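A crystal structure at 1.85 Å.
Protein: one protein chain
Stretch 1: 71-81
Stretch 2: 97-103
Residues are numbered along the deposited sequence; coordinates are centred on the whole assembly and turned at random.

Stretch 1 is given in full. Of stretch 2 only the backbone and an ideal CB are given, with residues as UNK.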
# COMPACT_ATOMS: atom_id res chain seq x y z
N GLY A 71 -0.64 -9.77 -12.74
CA GLY A 71 -0.66 -9.87 -11.29
C GLY A 71 0.59 -9.34 -10.62
O GLY A 71 1.24 -8.41 -11.10
N ILE A 72 0.90 -9.92 -9.46
CA ILE A 72 2.00 -9.44 -8.64
C ILE A 72 3.28 -9.30 -9.47
O ILE A 72 4.00 -8.31 -9.35
CB ILE A 72 2.21 -10.38 -7.45
CG1 ILE A 72 1.01 -10.31 -6.50
CG2 ILE A 72 3.47 -10.01 -6.69
CD1 ILE A 72 0.95 -11.45 -5.54
N LYS A 73 3.55 -10.27 -10.34
CA LYS A 73 4.82 -10.27 -11.05
C LYS A 73 4.98 -9.05 -11.96
O LYS A 73 6.12 -8.65 -12.25
CB LYS A 73 4.95 -11.55 -11.85
CG LYS A 73 3.90 -11.71 -12.92
CD LYS A 73 4.25 -12.84 -13.89
CE LYS A 73 3.68 -14.15 -13.44
NZ LYS A 73 3.38 -15.05 -14.60
N SER A 74 3.87 -8.44 -12.40
CA SER A 74 3.96 -7.33 -13.34
C SER A 74 4.57 -6.10 -12.68
O SER A 74 5.18 -5.27 -13.37
CB SER A 74 2.56 -7.03 -13.92
OG SER A 74 1.71 -6.40 -12.98
N LEU A 75 4.44 -5.97 -11.37
CA LEU A 75 5.13 -4.91 -10.64
C LEU A 75 6.37 -5.40 -9.91
O LEU A 75 7.31 -4.63 -9.74
CB LEU A 75 4.21 -4.29 -9.59
CG LEU A 75 3.32 -3.16 -10.06
CD1 LEU A 75 2.30 -2.93 -8.93
CD2 LEU A 75 4.14 -1.94 -10.40
N ALA A 76 6.38 -6.66 -9.48
CA ALA A 76 7.47 -7.11 -8.62
C ALA A 76 8.80 -7.02 -9.32
O ALA A 76 9.81 -6.76 -8.68
CB ALA A 76 7.28 -8.54 -8.16
N GLU A 77 8.83 -7.25 -10.64
CA GLU A 77 10.09 -7.25 -11.39
C GLU A 77 10.78 -5.89 -11.35
O GLU A 77 12.02 -5.80 -11.34
CB GLU A 77 9.80 -7.66 -12.83
CG GLU A 77 10.99 -8.11 -13.62
CD GLU A 77 10.70 -8.15 -15.13
OE1 GLU A 77 11.68 -8.03 -15.90
OE2 GLU A 77 9.51 -8.28 -15.55
N PHE A 78 10.01 -4.80 -11.40
CA PHE A 78 10.60 -3.49 -11.23
C PHE A 78 11.34 -3.40 -9.90
O PHE A 78 12.52 -3.01 -9.85
CB PHE A 78 9.53 -2.40 -11.29
CG PHE A 78 10.03 -1.03 -10.85
CD1 PHE A 78 10.96 -0.35 -11.61
CD2 PHE A 78 9.59 -0.48 -9.67
CE1 PHE A 78 11.45 0.91 -11.22
CE2 PHE A 78 10.06 0.78 -9.26
CZ PHE A 78 11.01 1.46 -10.03
N PHE A 79 10.66 -3.75 -8.80
CA PHE A 79 11.26 -3.58 -7.47
C PHE A 79 12.45 -4.50 -7.28
O PHE A 79 13.47 -4.08 -6.70
CB PHE A 79 10.21 -3.75 -6.36
CG PHE A 79 9.18 -2.67 -6.37
CD1 PHE A 79 9.50 -1.39 -5.92
CD2 PHE A 79 7.91 -2.90 -6.88
CE1 PHE A 79 8.61 -0.39 -5.97
CE2 PHE A 79 7.02 -1.87 -6.95
CZ PHE A 79 7.37 -0.62 -6.49
N THR A 80 12.37 -5.75 -7.77
CA THR A 80 13.54 -6.63 -7.65
C THR A 80 14.68 -6.20 -8.57
O THR A 80 15.85 -6.46 -8.24
CB THR A 80 13.18 -8.11 -7.90
OG1 THR A 80 12.59 -8.27 -9.19
CG2 THR A 80 12.18 -8.58 -6.82
N ASP A 81 14.40 -5.53 -9.69
CA ASP A 81 15.47 -4.89 -10.47
C ASP A 81 16.21 -3.82 -9.64
O ASP A 81 17.39 -3.57 -9.86
CB ASP A 81 14.90 -4.24 -11.73
CG ASP A 81 14.55 -5.23 -12.85
OD1 ASP A 81 14.92 -6.42 -12.79
OD2 ASP A 81 13.87 -4.77 -13.80
N UNK A 97 -7.78 -13.28 -2.63
CA UNK A 97 -6.56 -12.52 -2.88
C UNK A 97 -5.33 -13.28 -2.39
O UNK A 97 -5.41 -14.10 -1.48
CB UNK A 97 -6.64 -11.15 -2.20
N UNK A 98 -4.20 -12.98 -3.00
CA UNK A 98 -2.88 -13.43 -2.56
C UNK A 98 -2.02 -12.17 -2.56
O UNK A 98 -2.27 -11.25 -3.34
CB UNK A 98 -2.30 -14.53 -3.46
N UNK A 99 -1.05 -12.10 -1.64
CA UNK A 99 -0.17 -10.95 -1.56
C UNK A 99 1.25 -11.43 -1.25
O UNK A 99 1.44 -12.47 -0.65
CB UNK A 99 -0.66 -9.96 -0.50
N UNK A 100 2.22 -10.63 -1.68
CA UNK A 100 3.63 -10.82 -1.34
C UNK A 100 4.17 -9.47 -0.93
O UNK A 100 3.80 -8.45 -1.51
CB UNK A 100 4.43 -11.41 -2.50
N UNK A 101 5.06 -9.45 0.05
CA UNK A 101 5.72 -8.20 0.36
C UNK A 101 7.22 -8.34 0.09
O UNK A 101 7.75 -9.45 -0.05
CB UNK A 101 5.46 -7.79 1.81
N UNK A 102 7.85 -7.18 -0.05
CA UNK A 102 9.23 -7.04 -0.53
C UNK A 102 9.95 -6.07 0.40
O UNK A 102 9.43 -5.00 0.72
CB UNK A 102 9.28 -6.55 -1.98
N UNK A 103 11.15 -6.47 0.86
CA UNK A 103 11.95 -5.61 1.72
C UNK A 103 13.01 -4.91 0.87
O UNK A 103 13.56 -5.51 -0.06
CB UNK A 103 12.60 -6.41 2.85

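Stretch 2 is an extended strand running nearly parallel to the helix of stretch 1, with 13° between their directions and 9.9 Å between the axes at closest approach. No hydrogen bond links the two, so the contact rests on packing, partly of Ile72 against the strand backbone.

Position 97 has beta backbone angles, and its CB has no atom of stretch 1 within 5.5 Å. Stretch 1 sets little limit here; many residues would suit. The deposited residue is Leu97, without contact to the helix.

At position 98 the CA-to-CB bond points sideways. The ideal CB lies 4.9 Å from Ile72 CD1, and Ile72 lies within reach of a long side chain. A long aliphatic residue, methionine, lysine or arginine would fit. The residue is Arg98. Its end comes nearer to the helix than its CB direction suggests. Ile72 CD1 sits over one face of the flat, charged guanidinium, 3.8 Å from Arg98 NH2. The guanidinium nitrogens find hydrogen-bond partners elsewhere in the structure.

Position 99 points its CB away from the helix. Its backbone still matters, because Ile72 CD1 approaches the CA. With the CB turned away, small or large side chains would be equally acceptable to stretch 1. The residue is Ala99, with its CA 4.2 Å from Ile72 CD1.

Position 100 points toward the helix, and its ideal CB is 4.5 Å from Ile72 CG2. An apolar neighbour favours valine, isoleucine, leucine or methionine, and alanine would also be compatible. The residue is Leu100, with chi1 t and chi2 p. Leu100 CB lies 4.5 Å from Ile72 CG2, while Leu100 N is 4.1 Å from Ile72 CD1.

Position 101 has no helix atom near its CB. Many side chains are possible. The residue is Trp101, clear of stretch 1.

Position 102 points toward the helix again. Its ideal CB is 5.3 Å from Phe79 CB, which leaves room for a sizeable side chain. Ile72, Ala76 and Thr80 offer methyl groups, and the small Ala76 leaves space. Leucine, methionine or an aromatic residue would suit. The residue is Phe102, with chi1 m, and it has the largest covered area in stretch 2. Phe102 CZ lies 3.5 Å from Ala76 CB. Ile72 CG2 meets the ring at its edge, 4.3 Å from Phe102 CZ. Thr80 CG2 is 4.2 Å from Phe102 CE2.

Position 103 is out of reach of the helix and unconstrained by it. The residue is Ser103, its hydroxyl hydrogen-bonded elsewhere in the structure.

Stretch 2 (97-103) LRALWFS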
# COMPACT_ATOMS: atom_id res chain seq x y z
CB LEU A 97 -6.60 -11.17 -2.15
CG LEU A 97 -7.86 -10.31 -2.26
CD1 LEU A 97 -7.80 -9.11 -1.29
CD2 LEU A 97 -8.03 -9.85 -3.70
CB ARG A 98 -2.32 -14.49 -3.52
CG ARG A 98 -0.87 -14.83 -3.35
CD ARG A 98 -0.47 -15.97 -4.30
NE ARG A 98 -0.16 -15.49 -5.65
CZ ARG A 98 1.07 -15.19 -6.09
NH1 ARG A 98 2.13 -15.34 -5.30
NH2 ARG A 98 1.23 -14.75 -7.33
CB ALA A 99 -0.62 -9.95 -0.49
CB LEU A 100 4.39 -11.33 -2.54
CG LEU A 100 5.75 -12.00 -2.44
CD1 LEU A 100 5.70 -13.20 -1.55
CD2 LEU A 100 6.15 -12.40 -3.87
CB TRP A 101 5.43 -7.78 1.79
CG TRP A 101 6.11 -8.48 2.90
CD1 TRP A 101 5.73 -9.65 3.52
CD2 TRP A 101 7.28 -8.03 3.60
NE1 TRP A 101 6.58 -9.94 4.57
CE2 TRP A 101 7.55 -8.97 4.62
CE3 TRP A 101 8.11 -6.91 3.46
CZ2 TRP A 101 8.63 -8.83 5.50
CZ3 TRP A 101 9.19 -6.76 4.36
CH2 TRP A 101 9.43 -7.71 5.36
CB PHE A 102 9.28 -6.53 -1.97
CG PHE A 102 8.55 -7.40 -2.96
CD1 PHE A 102 7.17 -7.40 -3.02
CD2 PHE A 102 9.24 -8.24 -3.80
CE1 PHE A 102 6.52 -8.24 -3.90
CE2 PHE A 102 8.61 -9.09 -4.69
CZ PHE A 102 7.25 -9.09 -4.75
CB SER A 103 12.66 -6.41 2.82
OG SER A 103 13.34 -7.48 2.24
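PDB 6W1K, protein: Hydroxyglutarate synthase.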